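Local coordinates for protein endo-1,3-beta-glucanase, family GH16 (Zobellia galactanivorans, PDB 4CRQ) that probably hydrolyses internal beta-1,3-glucosidic bonds of laminarin, the chain being the calcium-binding family 16 catalytic module of a larger modular laminarinase, at residues 13-16 with 17-21; 106-109 with 110-114; 119-123 with 124-128. The protein carries 1 engineered substitution. All coordinates share one frame; numbering follows the deposited sequence.

Contact 1: residues 13-16 with 17-21; sequences DGIG and PDWVF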
ATOM      1  N   ASP A  13     -17.974  -2.137 -11.627  1.00 39.21           N
ATOM      2  CA  ASP A  13     -17.868  -2.794 -12.951  1.00 40.10           C
ATOM      3  C   ASP A  13     -16.551  -2.542 -13.662  1.00 39.38           C
ATOM      4  O   ASP A  13     -16.197  -3.272 -14.613  1.00 47.13           O
ATOM      5  CB  ASP A  13     -19.041  -2.352 -13.839  1.00 44.47           C
ATOM      6  CG  ASP A  13     -20.392  -2.894 -13.364  1.00 58.52           C
ATOM      7  OD1 ASP A  13     -20.584  -4.136 -13.368  1.00 61.39           O
ATOM      8  OD2 ASP A  13     -21.268  -2.074 -12.994  1.00 59.03           O
ATOM      9  N   GLY A  14     -15.842  -1.510 -13.205  1.00 33.26           N
ATOM     10  CA  GLY A  14     -14.531  -1.177 -13.718  1.00 31.22           C
ATOM     11  C   GLY A  14     -13.725  -0.395 -12.712  1.00 26.79           C
ATOM     12  O   GLY A  14     -14.187  -0.107 -11.581  1.00 27.89           O
ATOM     13  N   ILE A  15     -12.508  -0.059 -13.124  1.00 27.01           N
ATOM     14  CA  ILE A  15     -11.578   0.697 -12.289  1.00 25.21           C
ATOM     15  C   ILE A  15     -11.973   2.157 -12.465  1.00 24.09           C
ATOM     16  O   ILE A  15     -12.219   2.606 -13.616  1.00 29.69           O
ATOM     17  CB  ILE A  15     -10.097   0.380 -12.631  1.00 26.10           C
ATOM     18  CG1 ILE A  15      -9.834  -1.121 -12.344  1.00 26.16           C
ATOM     19  CG2 ILE A  15      -9.146   1.300 -11.858  1.00 26.28           C
ATOM     20  CD1 ILE A  15      -8.446  -1.680 -12.624  1.00 26.04           C
ATOM     21  N   GLY A  16     -12.050   2.896 -11.358  1.00 26.36           N
ATOM     22  CA  GLY A  16     -12.477   4.307 -11.415  1.00 25.45           C
ATOM     23  C   GLY A  16     -11.474   5.237 -12.087  1.00 24.80           C
ATOM     24  O   GLY A  16     -10.357   4.816 -12.393  1.00 26.51           O
ATOM     25  N   PRO A  17     -11.862   6.515 -12.289  1.00 25.01           N
ATOM     26  CA  PRO A  17     -11.067   7.483 -13.080  1.00 26.72           C
ATOM     27  C   PRO A  17      -9.807   8.043 -12.379  1.00 20.46           C
ATOM     28  O   PRO A  17      -9.028   8.779 -13.048  1.00 27.35           O
ATOM     29  CB  PRO A  17     -12.084   8.604 -13.373  1.00 30.84           C
ATOM     30  CG  PRO A  17     -13.010   8.557 -12.213  1.00 30.30           C
ATOM     31  CD  PRO A  17     -13.119   7.111 -11.788  1.00 26.28           C
ATOM     32  N   ASP A  18      -9.612   7.714 -11.092  1.00 22.03           N
ATOM     33  CA  ASP A  18      -8.519   8.355 -10.312  1.00 21.61           C
ATOM     34  C   ASP A  18      -7.240   7.543 -10.170  1.00 22.35           C
ATOM     35  O   ASP A  18      -6.353   7.918  -9.423  1.00 26.66           O
ATOM     36  CB  ASP A  18      -9.068   8.840  -8.955  1.00 22.76           C
ATOM     37  CG  ASP A  18     -10.160   9.853  -9.133  1.00 24.79           C
ATOM     38  OD1 ASP A  18      -9.919  10.836  -9.865  1.00 29.16           O
ATOM     39  OD2 ASP A  18     -11.260   9.671  -8.570  1.00 24.80           O
ATOM     40  N   TRP A  19      -7.152   6.449 -10.917  1.00 21.32           N
ATOM     41  CA  TRP A  19      -5.969   5.596 -10.870  1.00 20.47           C
ATOM     42  C   TRP A  19      -5.088   5.661 -12.086  1.00 19.94           C
ATOM     43  O   TRP A  19      -5.571   5.675 -13.221  1.00 25.90           O
ATOM     44  CB  TRP A  19      -6.398   4.152 -10.669  1.00 21.49           C
ATOM     45  CG  TRP A  19      -7.179   3.916  -9.401  1.00 18.89           C
ATOM     46  CD1 TRP A  19      -8.563   3.851  -9.256  1.00 22.06           C
ATOM     47  CD2 TRP A  19      -6.639   3.693  -8.041  1.00 20.57           C
ATOM     48  NE1 TRP A  19      -8.907   3.608  -7.944  1.00 23.13           N
ATOM     49  CE2 TRP A  19      -7.805   3.508  -7.164  1.00 20.98           C
ATOM     50  CE3 TRP A  19      -5.345   3.629  -7.480  1.00 19.91           C
ATOM     51  CZ2 TRP A  19      -7.670   3.266  -5.788  1.00 20.57           C
ATOM     52  CZ3 TRP A  19      -5.224   3.391  -6.097  1.00 19.93           C
ATOM     53  CH2 TRP A  19      -6.365   3.211  -5.271  1.00 21.07           C
ATOM     54  N   VAL A  20      -3.783   5.689 -11.824  1.00 20.86           N
ATOM     55  CA  VAL A  20      -2.698   5.642 -12.809  1.00 25.71           C
ATOM     56  C   VAL A  20      -1.989   4.320 -12.581  1.00 23.89           C
ATOM     57  O   VAL A  20      -1.727   3.935 -11.418  1.00 23.99           O
ATOM     58  CB  VAL A  20      -1.721   6.834 -12.604  1.00 28.30           C
ATOM     59  CG1 VAL A  20      -0.458   6.728 -13.458  1.00 29.10           C
ATOM     60  CG2 VAL A  20      -2.450   8.146 -12.869  1.00 32.50           C
ATOM     61  N   PHE A  21      -1.655   3.626 -13.662  1.00 21.86           N
ATOM     62  CA  PHE A  21      -0.983   2.320 -13.582  1.00 23.32           C
ATOM     63  C   PHE A  21       0.489   2.493 -13.849  1.00 25.67           C
ATOM     64  O   PHE A  21       0.873   3.187 -14.786  1.00 30.76           O
ATOM     65  CB  PHE A  21      -1.624   1.357 -14.580  1.00 25.30           C
ATOM     66  CG  PHE A  21      -3.067   1.103 -14.270  1.00 28.24           C
ATOM     67  CD1 PHE A  21      -4.064   1.976 -14.755  1.00 30.34           C
ATOM     68  CD2 PHE A  21      -3.447   0.013 -13.470  1.00 31.52           C
ATOM     69  CE1 PHE A  21      -5.413   1.767 -14.457  1.00 32.97           C
ATOM     70  CE2 PHE A  21      -4.805  -0.201 -13.173  1.00 34.17           C
ATOM     71  CZ  PHE A  21      -5.784   0.676 -13.663  1.00 32.61           C
TER
HETATM   72  O   HOH W   1      -8.188   5.217 -14.091  1.00 32.89           O
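Ile15 wedges between two aromatic side chains that follow it in sequence, giving one branch to Trp19 and its longer arm to Phe21. Its CG2 methyl lies 3.7 Å from Trp19 CD1, on the pyrrole part of the indole, and the two side chains cross at nearly a right angle. The other arm is stretched out, chi2 179°, and carries CD1 to the rim of the Phe21 ring, where it stands 3.7 Å from CZ and close to the ring plane. CG2 also comes within 3.9 Å of Phe21 CZ, making this isoleucine an apolar bridge between the two rings. Cutting this side chain back to an alanine is likely to open a gap between Trp19 CD1 and Phe21 CZ. The backbone makes this approach possible by folding back through a type I beta turn from Gly16 to Trp19, at the end of the loop that joins strand 4-9 to strand 20-22 in the beta-sandwich of this family 16 glycoside hydrolase. Met69 of strand 62-70 touches Ile15, Trp19 and Phe21, while Asp9 accepts from both Gly16 N and Trp19 NE1 through its OD2, tying the turn to the indole that is buried beneath it. Packing is looser around the turn itself. Pro17 is exposed at the corner of the turn, and a water bridges the turn, donating to Gly16 O and Trp19 O, 2.8 Å from each oxygen. Gly16 O also lies in the plane of the indole, 3.7 Å from Trp19 CD1 at the ring edge.

Contact 2: residues 106-109 with 110-114; sequences TSVS and WPACG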
ATOM      1  N   THR A 106       7.758  14.313  -6.053  1.00 32.65           N
ATOM      2  CA  THR A 106       8.296  14.857  -7.313  1.00 35.49           C
ATOM      3  C   THR A 106       9.349  15.960  -7.103  1.00 33.36           C
ATOM      4  O   THR A 106      10.165  16.208  -8.005  1.00 40.88           O
ATOM      5  CB  THR A 106       7.170  15.355  -8.239  1.00 36.62           C
ATOM      6  OG1 THR A 106       6.327  16.260  -7.510  1.00 39.39           O
ATOM      7  CG2 THR A 106       6.333  14.174  -8.764  1.00 38.02           C
ATOM      8  N   SER A 107       9.348  16.610  -5.937  1.00 36.09           N
ATOM      9  CA  SER A 107      10.361  17.638  -5.673  1.00 38.70           C
ATOM     10  C   SER A 107      11.353  17.295  -4.561  1.00 35.95           C
ATOM     11  O   SER A 107      12.477  17.643  -4.681  1.00 48.96           O
ATOM     12  CB  SER A 107       9.735  19.026  -5.457  1.00 43.84           C
ATOM     13  OG  SER A 107       8.804  19.015  -4.405  1.00 44.92           O
ATOM     14  N   VAL A 108      10.902  16.604  -3.504  1.00 37.84           N
ATOM     15  CA  VAL A 108      11.795  16.291  -2.345  1.00 39.65           C
ATOM     16  C   VAL A 108      12.293  14.837  -2.306  1.00 39.17           C
ATOM     17  O   VAL A 108      13.146  14.489  -1.470  1.00 39.58           O
ATOM     18  CB  VAL A 108      11.162  16.679  -0.968  1.00 37.09           C
ATOM     19  CG1 VAL A 108      10.765  18.158  -0.947  1.00 40.23           C
ATOM     20  CG2 VAL A 108       9.974  15.778  -0.620  1.00 36.61           C
ATOM     21  N   SER A 109      11.755  14.006  -3.204  1.00 36.03           N
ATOM     22  CA  SER A 109      12.106  12.578  -3.342  1.00 36.24           C
ATOM     23  C   SER A 109      11.661  11.744  -2.108  1.00 37.03           C
ATOM     24  O   SER A 109      10.946  12.255  -1.226  1.00 37.80           O
ATOM     25  CB  SER A 109      13.610  12.429  -3.695  1.00 43.18           C
ATOM     26  OG  SER A 109      13.909  11.134  -4.164  1.00 50.28           O
ATOM     27  N   TRP A 110      12.069  10.476  -2.058  1.00 38.30           N
ATOM     28  CA  TRP A 110      11.751   9.569  -0.955  1.00 35.59           C
ATOM     29  C   TRP A 110      13.006   9.366  -0.139  1.00 35.66           C
ATOM     30  O   TRP A 110      14.090   9.290  -0.723  1.00 37.98           O
ATOM     31  CB  TRP A 110      11.179   8.251  -1.493  1.00 32.53           C
ATOM     32  CG  TRP A 110      10.765   7.267  -0.415  1.00 30.26           C
ATOM     33  CD1 TRP A 110       9.483   7.052   0.109  1.00 33.66           C
ATOM     34  CD2 TRP A 110      11.642   6.334   0.322  1.00 30.21           C
ATOM     35  NE1 TRP A 110       9.510   6.082   1.083  1.00 35.00           N
ATOM     36  CE2 TRP A 110      10.766   5.608   1.264  1.00 34.61           C
ATOM     37  CE3 TRP A 110      13.029   6.032   0.305  1.00 34.54           C
ATOM     38  CZ2 TRP A 110      11.259   4.632   2.131  1.00 37.94           C
ATOM     39  CZ3 TRP A 110      13.511   5.044   1.189  1.00 39.37           C
ATOM     40  CH2 TRP A 110      12.648   4.363   2.080  1.00 40.14           C
ATOM     41  N   PRO A 111      12.901   9.263   1.213  1.00 33.15           N
ATOM     42  CA  PRO A 111      11.691   9.268   2.053  1.00 33.06           C
ATOM     43  C   PRO A 111      11.222  10.630   2.577  1.00 32.97           C
ATOM     44  O   PRO A 111      10.266  10.666   3.363  1.00 31.45           O
ATOM     45  CB  PRO A 111      12.102   8.344   3.208  1.00 29.57           C
ATOM     46  CG  PRO A 111      13.570   8.637   3.403  1.00 34.03           C
ATOM     47  CD  PRO A 111      14.107   9.037   2.044  1.00 36.28           C
ATOM     48  N   ALA A 112      11.871  11.725   2.151  1.00 36.13           N
ATOM     49  CA  ALA A 112      11.497  13.074   2.617  1.00 35.94           C
ATOM     50  C   ALA A 112      10.025  13.377   2.364  1.00 32.13           C
ATOM     51  O   ALA A 112       9.432  14.086   3.152  1.00 35.06           O
ATOM     52  CB  ALA A 112      12.362  14.161   2.004  1.00 36.68           C
ATOM     53  N   CYS A 113       9.449  12.837   1.276  1.00 31.59           N
ATOM     54  CA  CYS A 113       8.030  13.037   0.957  1.00 29.91           C
ATOM     55  C   CYS A 113       7.080  12.440   2.001  1.00 29.99           C
ATOM     56  O   CYS A 113       5.935  12.869   2.112  1.00 29.35           O
ATOM     57  CB  CYS A 113       7.699  12.428  -0.398  1.00 29.82           C
ATOM     58  SG  CYS A 113       8.016  10.650  -0.497  1.00 30.23           S
ATOM     59  N   GLY A 114       7.573  11.440   2.741  1.00 30.50           N
ATOM     60  CA  GLY A 114       6.791  10.704   3.738  1.00 26.44           C
ATOM     61  C   GLY A 114       6.039   9.562   3.070  1.00 26.73           C
ATOM     62  O   GLY A 114       5.644   9.634   1.894  1.00 26.20           O
TER
HETATM   63  O   HOH W   2      13.963  12.222   0.044  1.00 41.43           O
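Val108 sets its CG2 methyl against the middle of the Pro111-Gly114 turn, 3.5 Å from Cys113 N and 3.9 Å from Ala112 CB. With chi1 at -56° this methyl lies between the backbone N and the carbonyl carbon, a placement that turns it onto the following loop while CG1 takes the position anti to the carbonyl. Beside this small apolar patch, Cys113 N donates to Ser109 O at 3.0 Å; the donor stands nearly in line with the C=O, at 165°, although the N-H itself is bent to 143°. Here the short helix 105-108 ends: Ser109 leaves helical geometry with a positive phi, and a cis peptide before Pro111 followed by a type I turn from Pro111 to Gly114 brings the chain round towards strand 115-117. A water bridges the bend, donating to Val108 O at 2.8 Å and accepting from Ala112 N, which gives both backbone groups a partner. The cis bond also lays Pro111 CB over the centre of one face of the Trp110 indole, 3.5 Å above its plane. Trp110 NE1 in turn donates to Glu115 OE1, and Gly114 pairs through its backbone with Gly102 of strand 94-102.

Contact 3: residues 119-123 with 124-128; sequences MSRIN and NALQT. Engineered in segment 119-123: Ser120 (natural residue Glu).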
ATOM      1  N   MET A 119      -1.418  -1.054   5.158  1.00 19.57           N
ATOM      2  CA  MET A 119      -1.323  -2.492   5.311  1.00 21.62           C
ATOM      3  C   MET A 119      -0.180  -2.985   4.432  1.00 19.65           C
ATOM      4  O   MET A 119      -0.100  -2.587   3.266  1.00 21.89           O
ATOM      5  CB  MET A 119      -2.647  -3.172   4.888  1.00 21.04           C
ATOM      6  CG  MET A 119      -2.651  -4.719   4.971  1.00 23.31           C
ATOM      7  SD  MET A 119      -1.726  -5.604   3.681  1.00 22.78           S
ATOM      8  CE  MET A 119      -2.619  -5.145   2.184  1.00 23.71           C
ATOM      9  N   SER A 120       0.698  -3.829   4.990  1.00 20.38           N
ATOM     10  CA  SER A 120       1.604  -4.628   4.143  1.00 20.13           C
ATOM     11  C   SER A 120       1.688  -6.022   4.786  1.00 19.62           C
ATOM     12  O   SER A 120       1.473  -6.190   5.992  1.00 23.36           O
ATOM     13  CB  SER A 120       2.969  -3.975   3.935  1.00 26.68           C
ATOM     14  OG  SER A 120       3.645  -3.854   5.158  1.00 28.80           O
ATOM     15  N   ARG A 121       1.966  -7.026   3.956  1.00 20.23           N
ATOM     16  CA  ARG A 121       2.121  -8.394   4.435  1.00 21.30           C
ATOM     17  C   ARG A 121       3.166  -9.075   3.583  1.00 19.18           C
ATOM     18  O   ARG A 121       3.311  -8.731   2.414  1.00 20.98           O
ATOM     19  CB  ARG A 121       0.781  -9.153   4.341  1.00 22.50           C
ATOM     20  CG  ARG A 121       0.837 -10.581   4.895  1.00 24.14           C
ATOM     21  CD  ARG A 121      -0.374 -11.357   4.473  1.00 25.67           C
ATOM     22  NE  ARG A 121      -0.356 -12.715   5.009  1.00 26.98           N
ATOM     23  CZ  ARG A 121      -0.893 -13.766   4.408  1.00 24.63           C
ATOM     24  NH1 ARG A 121      -1.492 -13.635   3.216  1.00 24.92           N
ATOM     25  NH2 ARG A 121      -0.823 -14.957   5.007  1.00 30.04           N
ATOM     26  N   ILE A 122       3.884 -10.034   4.171  1.00 22.90           N
ATOM     27  CA  ILE A 122       4.805 -10.853   3.373  1.00 22.12           C
ATOM     28  C   ILE A 122       4.527 -12.343   3.519  1.00 22.02           C
ATOM     29  O   ILE A 122       4.103 -12.818   4.604  1.00 25.16           O
ATOM     30  CB  ILE A 122       6.309 -10.571   3.704  1.00 24.86           C
ATOM     31  CG1 ILE A 122       6.586 -10.760   5.213  1.00 26.70           C
ATOM     32  CG2 ILE A 122       6.716  -9.186   3.187  1.00 26.01           C
ATOM     33  CD1 ILE A 122       8.051 -10.912   5.562  1.00 30.86           C
ATOM     34  N   ASN A 123       4.771 -13.058   2.420  1.00 21.47           N
ATOM     35  CA  ASN A 123       4.835 -14.537   2.433  1.00 23.13           C
ATOM     36  C   ASN A 123       3.541 -15.140   2.983  1.00 25.58           C
ATOM     37  O   ASN A 123       2.479 -14.760   2.512  1.00 25.86           O
ATOM     38  CB  ASN A 123       6.110 -15.009   3.178  1.00 23.11           C
ATOM     39  CG  ASN A 123       7.377 -14.409   2.593  1.00 27.00           C
ATOM     40  OD1 ASN A 123       7.467 -14.203   1.377  1.00 27.43           O
ATOM     41  ND2 ASN A 123       8.359 -14.126   3.444  1.00 25.56           N
ATOM     42  N   ASN A 124       3.614 -16.062   3.947  1.00 25.16           N
ATOM     43  CA  ASN A 124       2.413 -16.664   4.550  1.00 26.45           C
ATOM     44  C   ASN A 124       2.158 -16.172   5.973  1.00 31.53           C
ATOM     45  O   ASN A 124       1.440 -16.845   6.739  1.00 33.93           O
ATOM     46  CB  ASN A 124       2.542 -18.210   4.557  1.00 29.06           C
ATOM     47  CG  ASN A 124       2.544 -18.814   3.169  1.00 32.66           C
ATOM     48  OD1 ASN A 124       1.568 -18.698   2.440  1.00 35.42           O
ATOM     49  ND2 ASN A 124       3.644 -19.469   2.798  1.00 34.54           N
ATOM     50  N   ALA A 125       2.731 -15.011   6.330  1.00 29.95           N
ATOM     51  CA  ALA A 125       2.671 -14.496   7.718  1.00 31.84           C
ATOM     52  C   ALA A 125       1.223 -14.334   8.203  1.00 35.98           C
ATOM     53  O   ALA A 125       0.355 -13.876   7.449  1.00 33.44           O
ATOM     54  CB  ALA A 125       3.435 -13.178   7.862  1.00 31.70           C
ATOM     55  N   LEU A 126       0.949 -14.721   9.444  1.00 38.92           N
ATOM     56  CA  LEU A 126      -0.426 -14.551   9.952  1.00 34.18           C
ATOM     57  C   LEU A 126      -0.550 -13.223  10.729  1.00 33.29           C
ATOM     58  O   LEU A 126      -1.114 -13.132  11.813  1.00 32.85           O
ATOM     59  CB  LEU A 126      -0.926 -15.810  10.704  1.00 35.71           C
ATOM     60  CG  LEU A 126      -1.110 -17.097   9.856  1.00 35.03           C
ATOM     61  CD1 LEU A 126      -1.613 -18.211  10.754  1.00 36.59           C
ATOM     62  CD2 LEU A 126      -2.032 -16.922   8.630  1.00 30.88           C
ATOM     63  N   GLN A 127      -0.003 -12.191  10.113  1.00 33.68           N
ATOM     64  CA  GLN A 127      -0.003 -10.844  10.639  1.00 30.54           C
ATOM     65  C   GLN A 127       0.207  -9.862   9.514  1.00 27.21           C
ATOM     66  O   GLN A 127       0.738 -10.209   8.444  1.00 32.60           O
ATOM     67  CB  GLN A 127       1.104 -10.665  11.666  1.00 37.22           C
ATOM     68  CG  GLN A 127       2.472 -11.056  11.149  1.00 43.71           C
ATOM     69  CD  GLN A 127       3.514 -11.139  12.224  1.00 55.32           C
ATOM     70  OE1 GLN A 127       3.229 -11.067  13.425  1.00 56.58           O
ATOM     71  NE2 GLN A 127       4.751 -11.298  11.796  1.00 59.57           N
ATOM     72  N   THR A 128      -0.208  -8.630   9.762  1.00 25.38           N
ATOM     73  CA  THR A 128      -0.021  -7.565   8.783  1.00 21.57           C
ATOM     74  C   THR A 128       0.644  -6.411   9.516  1.00 24.17           C
ATOM     75  O   THR A 128       0.623  -6.366  10.757  1.00 27.22           O
ATOM     76  CB  THR A 128      -1.344  -7.109   8.135  1.00 22.76           C
ATOM     77  OG1 THR A 128      -2.239  -6.618   9.152  1.00 26.23           O
ATOM     78  CG2 THR A 128      -2.024  -8.263   7.326  1.00 24.59           C
TER
HETATM   79  O   HOH W   3       3.406  -9.785   7.198  1.00 27.99           O
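Ala125 O is gripped side-on by the guanidinium of Arg121, which gives it both NE, at 2.8 Å, and NH2, at 2.9 Å. The oxygen lies within 6° of the guanidinium plane, but the two donors meet the carbonyl differently: NE comes in the plane of the peptide, NH2 from well above it. Arg121 arrives there by running straight from the backbone, with CG anti to N (chi1 -177°) and the chain extended to NE, so that CG passes 3.6 Å from Gln127 O on the way. Asn123 O stands over the centre of one guanidinium face, and NH1 bonds Ser90 OG; together these contacts probably fix the rotation of the group and help to offset its charge. From the residue before it, the arginine reaches along one side of a type II' beta turn from Ile122 to Ala125, which is closed by Ala125 N donating to Ile122 O at 3.1 Å. The turn connects two adjoining strands of the family 16 beta-sandwich, whose backbones meet at Ser120 and His129 in the hairpin manner. Further along, a water joins the two arms, accepting from Ile122 N and donating to Gln127 O. Thr128 CA makes a C-H...O contact of 3.5 Å with O of the engineered Ser120, a glutamate in the natural protein. Strand 119-120 pairs with strand 94-102 through Met119 and Phe98, and strand 127-135 with strand 141-149 through Thr128 and Val148. Tyr159 of strand 156-163 touches both Met119 and Thr128.

In the fold
The three contacts follow one another along the chain, each closing before the next opens, and their centres are 25 to 26 Å apart. None touches another; the nearest atoms of any pair are about 11 to 12 Å apart. All three are local turns or bends: contact 1 leading into strand 20-22, which pairs with strand 62-70, contact 2 between helix 105-108 and strand 115-117, contact 3 between strands 119-120 and 127-135. Contacts 2 and 3 are connected through strand 94-102, which pairs with 115-117, just after contact 2, and with 119-120, where contact 3 begins. Contact 3 sits across the chain's centre from each of the others, so the three turns lie in separate parts of the catalytic module's beta-sandwich.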